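Local coordinates for protein phiAB6 tailspike (Unidentified phage, PDB 5JS4) that probably binds and cleaves the exopolysaccharide of its host Acinetobacter baumannii as the trimeric, beta-helical tailspike of the phage, at residues F606-F618 with D707-S719. Numbering follows the deposited sequence.
Sequences FYAPMMLTYDQSF and DPHRFTVAFTATS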
ATOM      1  N   PHE A 606      18.738  13.597  38.525  1.00  6.88           N
ATOM      2  CA  PHE A 606      17.766  13.109  39.479  1.00  6.91           C
ATOM      3  C   PHE A 606      18.042  11.617  39.653  1.00  7.10           C
ATOM      4  O   PHE A 606      18.399  10.940  38.685  1.00  7.18           O
ATOM      5  CB  PHE A 606      16.364  13.341  38.926  1.00  7.24           C
ATOM      6  CG  PHE A 606      16.112  14.764  38.498  1.00  7.25           C
ATOM      7  CD1 PHE A 606      16.049  15.777  39.439  1.00  7.66           C
ATOM      8  CD2 PHE A 606      15.949  15.088  37.156  1.00  7.40           C
ATOM      9  CE1 PHE A 606      15.828  17.090  39.053  1.00  7.97           C
ATOM     10  CE2 PHE A 606      15.717  16.398  36.764  1.00  7.75           C
ATOM     11  CZ  PHE A 606      15.657  17.395  37.716  1.00  7.90           C
ATOM     12  N   TYR A 607      17.856  11.117  40.875  1.00  6.94           N
ATOM     13  CA  TYR A 607      18.324   9.780  41.270  1.00  6.96           C
ATOM     14  C   TYR A 607      17.210   8.904  41.820  1.00  7.17           C
ATOM     15  O   TYR A 607      16.381   9.368  42.603  1.00  7.38           O
ATOM     16  CB  TYR A 607      19.402   9.902  42.353  1.00  7.41           C
ATOM     17  CG  TYR A 607      20.651  10.589  41.874  1.00  8.13           C
ATOM     18  CD1 TYR A 607      20.669  11.963  41.659  1.00  8.60           C
ATOM     19  CD2 TYR A 607      21.810   9.872  41.625  1.00  8.72           C
ATOM     20  CE1 TYR A 607      21.807  12.602  41.207  1.00  9.23           C
ATOM     21  CE2 TYR A 607      22.957  10.505  41.175  1.00  9.05           C
ATOM     22  CZ  TYR A 607      22.943  11.872  40.968  1.00  9.10           C
ATOM     23  OH  TYR A 607      24.064  12.526  40.507  1.00 11.33           O
ATOM     24  N   ALA A 608      17.225   7.632  41.428  1.00  7.21           N
ATOM     25  CA  ALA A 608      16.414   6.603  42.077  1.00  6.89           C
ATOM     26  C   ALA A 608      17.387   5.648  42.768  1.00  6.70           C
ATOM     27  O   ALA A 608      17.924   4.752  42.128  1.00  7.24           O
ATOM     28  CB  ALA A 608      15.554   5.866  41.058  1.00  7.04           C
ATOM     29  N   PRO A 609      17.648   5.855  44.070  1.00  6.75           N
ATOM     30  CA  PRO A 609      18.675   5.048  44.735  1.00  6.84           C
ATOM     31  C   PRO A 609      18.238   3.620  45.016  1.00  6.82           C
ATOM     32  O   PRO A 609      17.045   3.317  45.015  1.00  7.09           O
ATOM     33  CB  PRO A 609      18.891   5.783  46.059  1.00  7.38           C
ATOM     34  CG  PRO A 609      17.572   6.415  46.339  1.00  7.37           C
ATOM     35  CD  PRO A 609      17.035   6.825  44.996  1.00  7.26           C
ATOM     36  N   MET A 610      19.209   2.749  45.257  1.00  6.83           N
ATOM     37  CA  MET A 610      18.913   1.464  45.867  1.00  7.01           C
ATOM     38  C   MET A 610      18.494   1.714  47.306  1.00  7.20           C
ATOM     39  O   MET A 610      19.095   2.537  47.999  1.00  7.86           O
ATOM     40  CB  MET A 610      20.127   0.541  45.833  1.00  7.60           C
ATOM     41  CG  MET A 610      20.425   0.007  44.446  1.00  7.97           C
ATOM     42  SD  MET A 610      21.854  -1.087  44.386  1.00  9.79           S
ATOM     43  CE  MET A 610      23.199   0.091  44.335  1.00 10.80           C
ATOM     44  N   MET A 611      17.442   1.025  47.742  1.00  7.55           N
ATOM     45  CA  MET A 611      17.031   1.056  49.139  1.00  7.71           C
ATOM     46  C   MET A 611      17.105  -0.353  49.698  1.00  7.10           C
ATOM     47  O   MET A 611      16.808  -1.325  49.006  1.00  8.00           O
ATOM     48  CB  MET A 611      15.626   1.640  49.283  1.00  8.60           C
ATOM     49  CG  MET A 611      15.536   3.053  48.732  1.00  9.37           C
ATOM     50  SD  MET A 611      13.982   3.884  49.100  1.00 12.12           S
ATOM     51  CE  MET A 611      14.327   4.537  50.726  1.00 13.60           C
ATOM     52  N   LEU A 612      17.515  -0.450  50.951  1.00  6.73           N
ATOM     53  CA  LEU A 612      17.787  -1.738  51.571  1.00  7.22           C
ATOM     54  C   LEU A 612      17.545  -1.607  53.060  1.00  7.38           C
ATOM     55  O   LEU A 612      18.028  -0.671  53.685  1.00  7.66           O
ATOM     56  CB  LEU A 612      19.237  -2.126  51.273  1.00  7.80           C
ATOM     57  CG  LEU A 612      19.782  -3.426  51.855  1.00  8.13           C
ATOM     58  CD1 LEU A 612      19.003  -4.635  51.372  1.00  8.48           C
ATOM     59  CD2 LEU A 612      21.247  -3.560  51.472  1.00  8.03           C
ATOM     60  N   THR A 613      16.781  -2.536  53.630  1.00  7.80           N
ATOM     61  CA  THR A 613      16.408  -2.454  55.033  1.00  8.25           C
ATOM     62  C   THR A 613      16.899  -3.666  55.825  1.00  8.36           C
ATOM     63  O   THR A 613      16.809  -4.802  55.362  1.00 10.59           O
ATOM     64  CB  THR A 613      14.885  -2.224  55.167  1.00  9.18           C
ATOM     65  OG1 THR A 613      14.590  -0.887  54.730  1.00  9.57           O
ATOM     66  CG2 THR A 613      14.402  -2.395  56.599  1.00  9.95           C
ATOM     67  N   TYR A 614      17.459  -3.383  56.998  1.00  7.60           N
ATOM     68  CA  TYR A 614      17.822  -4.385  57.996  1.00  7.80           C
ATOM     69  C   TYR A 614      16.650  -4.560  58.946  1.00  7.80           C
ATOM     70  O   TYR A 614      16.060  -3.580  59.370  1.00  7.76           O
ATOM     71  CB  TYR A 614      19.023  -3.899  58.800  1.00  8.13           C
ATOM     72  CG  TYR A 614      19.319  -4.718  60.032  1.00  8.24           C
ATOM     73  CD1 TYR A 614      20.077  -5.877  59.944  1.00  8.64           C
ATOM     74  CD2 TYR A 614      18.846  -4.332  61.284  1.00  8.12           C
ATOM     75  CE1 TYR A 614      20.356  -6.632  61.068  1.00  9.28           C
ATOM     76  CE2 TYR A 614      19.120  -5.079  62.416  1.00  8.40           C
ATOM     77  CZ  TYR A 614      19.874  -6.232  62.300  1.00  8.99           C
ATOM     78  OH  TYR A 614      20.162  -6.983  63.415  1.00 10.83           O
ATOM     79  N   ASP A 615      16.324  -5.804  59.290  1.00  8.20           N
ATOM     80  CA  ASP A 615      15.285  -6.092  60.275  1.00  8.22           C
ATOM     81  C   ASP A 615      15.662  -7.400  60.945  1.00  8.60           C
ATOM     82  O   ASP A 615      15.709  -8.440  60.292  1.00  9.67           O
ATOM     83  CB  ASP A 615      13.920  -6.195  59.592  1.00  8.34           C
ATOM     84  CG  ASP A 615      12.761  -6.368  60.571  1.00  8.46           C
ATOM     85  OD1 ASP A 615      12.982  -6.689  61.758  1.00  8.53           O
ATOM     86  OD2 ASP A 615      11.610  -6.181  60.127  1.00  8.53           O
ATOM     87  N   GLN A 616      15.950  -7.346  62.240  1.00  9.13           N
ATOM     88  CA  GLN A 616      16.381  -8.554  62.946  1.00 10.37           C
ATOM     89  C   GLN A 616      15.259  -9.592  63.052  1.00 10.81           C
ATOM     90  O   GLN A 616      15.528 -10.749  63.374  1.00 12.95           O
ATOM     91  CB  GLN A 616      16.988  -8.220  64.311  1.00 12.58           C
ATOM     92  CG  GLN A 616      16.027  -7.691  65.352  1.00 13.31           C
ATOM     93  CD  GLN A 616      16.750  -7.292  66.633  1.00 14.07           C
ATOM     94  OE1 GLN A 616      17.516  -6.328  66.649  1.00 13.79           O
ATOM     95  NE2 GLN A 616      16.512  -8.029  67.706  1.00 15.69           N
ATOM     96  N   SER A 617      14.018  -9.191  62.768  1.00 10.74           N
ATOM     97  CA  SER A 617      12.885 -10.132  62.715  1.00 11.64           C
ATOM     98  C   SER A 617      12.708 -10.841  61.366  1.00 11.41           C
ATOM     99  O   SER A 617      11.894 -11.768  61.265  1.00 13.21           O
ATOM    100  CB  SER A 617      11.573  -9.434  63.090  1.00 12.04           C
ATOM    101  OG  SER A 617      11.544  -9.127  64.468  1.00 12.21           O
ATOM    102  N   PHE A 618      13.435 -10.415  60.332  1.00 11.21           N
ATOM    103  CA  PHE A 618      13.399 -11.125  59.049  1.00 11.17           C
ATOM    104  C   PHE A 618      13.919 -12.549  59.237  1.00 13.24           C
ATOM    105  O   PHE A 618      14.897 -12.762  59.953  1.00 14.19           O
ATOM    106  CB  PHE A 618      14.288 -10.467  57.980  1.00 10.44           C
ATOM    107  CG  PHE A 618      13.727  -9.210  57.356  1.00 10.25           C
ATOM    108  CD1 PHE A 618      12.360  -8.981  57.225  1.00 10.38           C
ATOM    109  CD2 PHE A 618      14.602  -8.275  56.827  1.00 10.04           C
ATOM    110  CE1 PHE A 618      11.889  -7.821  56.626  1.00 10.29           C
ATOM    111  CE2 PHE A 618      14.137  -7.117  56.228  1.00 10.31           C
ATOM    112  CZ  PHE A 618      12.781  -6.891  56.124  1.00  9.89           C
ATOM    113  N   ASP A 707      21.836  -1.098  69.220  1.00 10.24           N
ATOM    114  CA  ASP A 707      21.327  -1.904  68.114  1.00  9.81           C
ATOM    115  C   ASP A 707      19.870  -1.601  67.794  1.00  9.46           C
ATOM    116  O   ASP A 707      18.981  -1.984  68.552  1.00 11.10           O
ATOM    117  CB  ASP A 707      21.456  -3.391  68.458  1.00 10.08           C
ATOM    118  CG  ASP A 707      22.887  -3.857  68.460  1.00 11.09           C
ATOM    119  OD1 ASP A 707      23.581  -3.606  67.455  1.00 11.43           O
ATOM    120  OD2 ASP A 707      23.320  -4.471  69.459  1.00 14.43           O
ATOM    121  N   PRO A 708      19.608  -0.942  66.653  1.00  8.60           N
ATOM    122  CA  PRO A 708      18.218  -0.848  66.223  1.00  8.56           C
ATOM    123  C   PRO A 708      17.654  -2.225  65.894  1.00  8.24           C
ATOM    124  O   PRO A 708      18.408  -3.148  65.578  1.00  8.65           O
ATOM    125  CB  PRO A 708      18.287   0.010  64.951  1.00  8.69           C
ATOM    126  CG  PRO A 708      19.596   0.721  65.025  1.00  8.92           C
ATOM    127  CD  PRO A 708      20.515  -0.229  65.735  1.00  8.68           C
ATOM    128  N   HIS A 709      16.342  -2.364  65.992  1.00  7.83           N
ATOM    129  CA  HIS A 709      15.670  -3.574  65.535  1.00  7.82           C
ATOM    130  C   HIS A 709      15.584  -3.589  64.012  1.00  7.55           C
ATOM    131  O   HIS A 709      15.730  -4.633  63.378  1.00  7.79           O
ATOM    132  CB  HIS A 709      14.269  -3.640  66.124  1.00  8.10           C
ATOM    133  CG  HIS A 709      13.681  -5.011  66.115  1.00  8.84           C
ATOM    134  ND1 HIS A 709      13.132  -5.582  64.992  1.00 10.11           N
ATOM    135  CD2 HIS A 709      13.560  -5.926  67.105  1.00  8.89           C
ATOM    136  CE1 HIS A 709      12.692  -6.792  65.292  1.00  9.47           C
ATOM    137  NE2 HIS A 709      12.937  -7.022  66.566  1.00 11.00           N
ATOM    138  N   ARG A 710      15.354  -2.414  63.430  1.00  7.49           N
ATOM    139  CA  ARG A 710      15.142  -2.286  61.996  1.00  7.14           C
ATOM    140  C   ARG A 710      15.556  -0.888  61.557  1.00  7.10           C
ATOM    141  O   ARG A 710      15.310   0.083  62.265  1.00  7.17           O
ATOM    142  CB  ARG A 710      13.665  -2.549  61.658  1.00  7.61           C
ATOM    143  CG  ARG A 710      13.251  -2.285  60.217  1.00  7.74           C
ATOM    144  CD  ARG A 710      11.813  -2.725  59.972  1.00  8.11           C
ATOM    145  NE  ARG A 710      11.347  -2.394  58.625  1.00  8.04           N
ATOM    146  CZ  ARG A 710      10.962  -3.261  57.688  1.00  8.10           C
ATOM    147  NH1 ARG A 710      10.965  -4.576  57.902  1.00  8.54           N
ATOM    148  NH2 ARG A 710      10.561  -2.808  56.508  1.00  8.41           N
ATOM    149  N   PHE A 711      16.213  -0.803  60.407  1.00  6.84           N
ATOM    150  CA  PHE A 711      16.529   0.488  59.802  1.00  6.97           C
ATOM    151  C   PHE A 711      16.783   0.341  58.309  1.00  6.79           C
ATOM    152  O   PHE A 711      17.147  -0.728  57.825  1.00  6.92           O
ATOM    153  CB  PHE A 711      17.726   1.163  60.493  1.00  7.19           C
ATOM    154  CG  PHE A 711      19.046   0.464  60.276  1.00  7.32           C
ATOM    155  CD1 PHE A 711      19.449  -0.552  61.125  1.00  7.43           C
ATOM    156  CD2 PHE A 711      19.895   0.841  59.238  1.00  7.68           C
ATOM    157  CE1 PHE A 711      20.664  -1.193  60.940  1.00  7.74           C
ATOM    158  CE2 PHE A 711      21.110   0.204  59.050  1.00  8.05           C
ATOM    159  CZ  PHE A 711      21.494  -0.813  59.902  1.00  8.04           C
ATOM    160  N   THR A 712      16.601   1.447  57.603  1.00  7.27           N
ATOM    161  CA  THR A 712      16.743   1.529  56.163  1.00  7.09           C
ATOM    162  C   THR A 712      18.035   2.257  55.810  1.00  7.00           C
ATOM    163  O   THR A 712      18.484   3.129  56.553  1.00  6.94           O
ATOM    164  CB  THR A 712      15.556   2.324  55.583  1.00  7.37           C
ATOM    165  OG1 THR A 712      14.344   1.601  55.835  1.00  8.51           O
ATOM    166  CG2 THR A 712      15.702   2.582  54.088  1.00  7.75           C
ATOM    167  N   VAL A 713      18.625   1.872  54.682  1.00  7.10           N
ATOM    168  CA  VAL A 713      19.649   2.683  54.026  1.00  7.29           C
ATOM    169  C   VAL A 713      19.251   2.913  52.572  1.00  7.30           C
ATOM    170  O   VAL A 713      18.546   2.103  51.966  1.00  7.60           O
ATOM    171  CB  VAL A 713      21.062   2.049  54.100  1.00  8.07           C
ATOM    172  CG1 VAL A 713      21.423   1.718  55.538  1.00  8.34           C
ATOM    173  CG2 VAL A 713      21.182   0.819  53.216  1.00  8.46           C
ATOM    174  N   ALA A 714      19.717   4.026  52.015  1.00  7.57           N
ATOM    175  CA  ALA A 714      19.552   4.318  50.601  1.00  7.61           C
ATOM    176  C   ALA A 714      20.909   4.744  50.076  1.00  7.85           C
ATOM    177  O   ALA A 714      21.588   5.553  50.702  1.00  9.17           O
ATOM    178  CB  ALA A 714      18.526   5.419  50.388  1.00  7.93           C
ATOM    179  N   PHE A 715      21.317   4.185  48.946  1.00  7.71           N
ATOM    180  CA  PHE A 715      22.615   4.533  48.377  1.00  7.76           C
ATOM    181  C   PHE A 715      22.640   4.357  46.873  1.00  7.41           C
ATOM    182  O   PHE A 715      21.789   3.671  46.294  1.00  7.10           O
ATOM    183  CB  PHE A 715      23.747   3.736  49.050  1.00  8.60           C
ATOM    184  CG  PHE A 715      23.719   2.254  48.776  1.00  9.51           C
ATOM    185  CD1 PHE A 715      22.831   1.423  49.446  1.00 10.32           C
ATOM    186  CD2 PHE A 715      24.617   1.682  47.878  1.00 10.32           C
ATOM    187  CE1 PHE A 715      22.816   0.057  49.208  1.00 11.45           C
ATOM    188  CE2 PHE A 715      24.609   0.316  47.639  1.00 11.38           C
ATOM    189  CZ  PHE A 715      23.708  -0.496  48.304  1.00 11.92           C
ATOM    190  N   THR A 716      23.615   5.012  46.246  1.00  7.46           N
ATOM    191  CA  THR A 716      23.842   4.876  44.817  1.00  7.78           C
ATOM    192  C   THR A 716      25.221   4.276  44.577  1.00  8.22           C
ATOM    193  O   THR A 716      26.128   4.441  45.396  1.00  8.76           O
ATOM    194  CB  THR A 716      23.733   6.219  44.079  1.00  7.99           C
ATOM    195  OG1 THR A 716      24.785   7.098  44.495  1.00  8.64           O
ATOM    196  CG2 THR A 716      22.386   6.873  44.346  1.00  7.92           C
ATOM    197  N   ALA A 717      25.364   3.582  43.453  1.00  8.51           N
ATOM    198  CA  ALA A 717      26.630   2.936  43.090  1.00  9.04           C
ATOM    199  C   ALA A 717      27.490   3.831  42.201  1.00  9.44           C
ATOM    200  O   ALA A 717      28.633   3.490  41.905  1.00 10.13           O
ATOM    201  CB  ALA A 717      26.370   1.602  42.412  1.00  9.97           C
ATOM    202  N   THR A 718      26.941   4.968  41.778  1.00  9.98           N
ATOM    203  CA  THR A 718      27.712   5.990  41.075  1.00 10.48           C
ATOM    204  C   THR A 718      27.337   7.358  41.612  1.00 10.56           C
ATOM    205  O   THR A 718      26.335   7.510  42.316  1.00 11.81           O
ATOM    206  CB  THR A 718      27.468   5.998  39.551  1.00 11.58           C
ATOM    207  OG1 THR A 718      26.175   6.553  39.266  1.00 13.86           O
ATOM    208  CG2 THR A 718      27.582   4.603  38.960  1.00 12.60           C
ATOM    209  N   SER A 719      28.137   8.357  41.257  1.00 11.34           N
ATOM    210  CA  SER A 719      27.825   9.734  41.592  1.00 11.57           C
ATOM    211  C   SER A 719      26.670  10.242  40.738  1.00 12.24           C
ATOM    212  O   SER A 719      26.185  11.344  40.995  1.00 13.37           O
ATOM    213  CB  SER A 719      29.042  10.629  41.378  1.00 12.57           C
ATOM    214  OG  SER A 719      29.377  10.700  40.004  1.00 15.16           O
ATOM    215  OXT SER A 719      26.211   9.586  39.791  1.00 12.12           O
TER
HETATM  216  O   HOH W   1      20.119  -5.499  65.600  1.00 12.69           O
HETATM  217  O   HOH W   2      18.005  -4.621  68.737  1.00 17.23           O
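Asp615 OD2 takes two charged donors. Arg710 NH1 reaches it at 2.8 Å, on the anti side of the carboxylate, and Arg664 forms a second salt bridge. The Arg710 chain is extended from CG to NE, and its guanidinium stands nearly perpendicular to the carboxylate, 86° between planes. Thr613 CG2 lies over one guanidinium face, 3.7 Å from Arg710 NE. Asp615 OD1 accepts from Ser617 N, an Asx turn within the type I turn that ends the strand.

Strands 610-615 and 710-715 run antiparallel. Paired backbone bonds join Leu612 with Val713 and Tyr614 with Phe711; of the two between Met610 and Phe715, the one from Met610 N is weak. Thr613 OG1 and Thr712 OG1 share a hydrogen bond of 2.7 Å on the face that carries Asp615 and Arg710. On the other face Met610 CE packs 3.6 Å from Phe715 CE2, and Met610 SD stands obliquely to the ring, 5.0 Å from its centroid, a Met-aromatic contact. Tyr614 CB sits over the Phe711 ring, 4.1 Å from its centroid. Phe711 chi1, 68°, puts CG between N and the carbonyl carbon and brings the ring back across to Tyr614.

The pair lies in a six-stranded antiparallel sheet, between strand 591-597 and the outermost strand of this chain, 654-661. Strand 627-633 covers Leu612, Tyr614 and Val713. The threonine face meets a second subunit, where His653 and Ile654 bind Thr613 and Thr712, so this pairing forms part of the trimer interface.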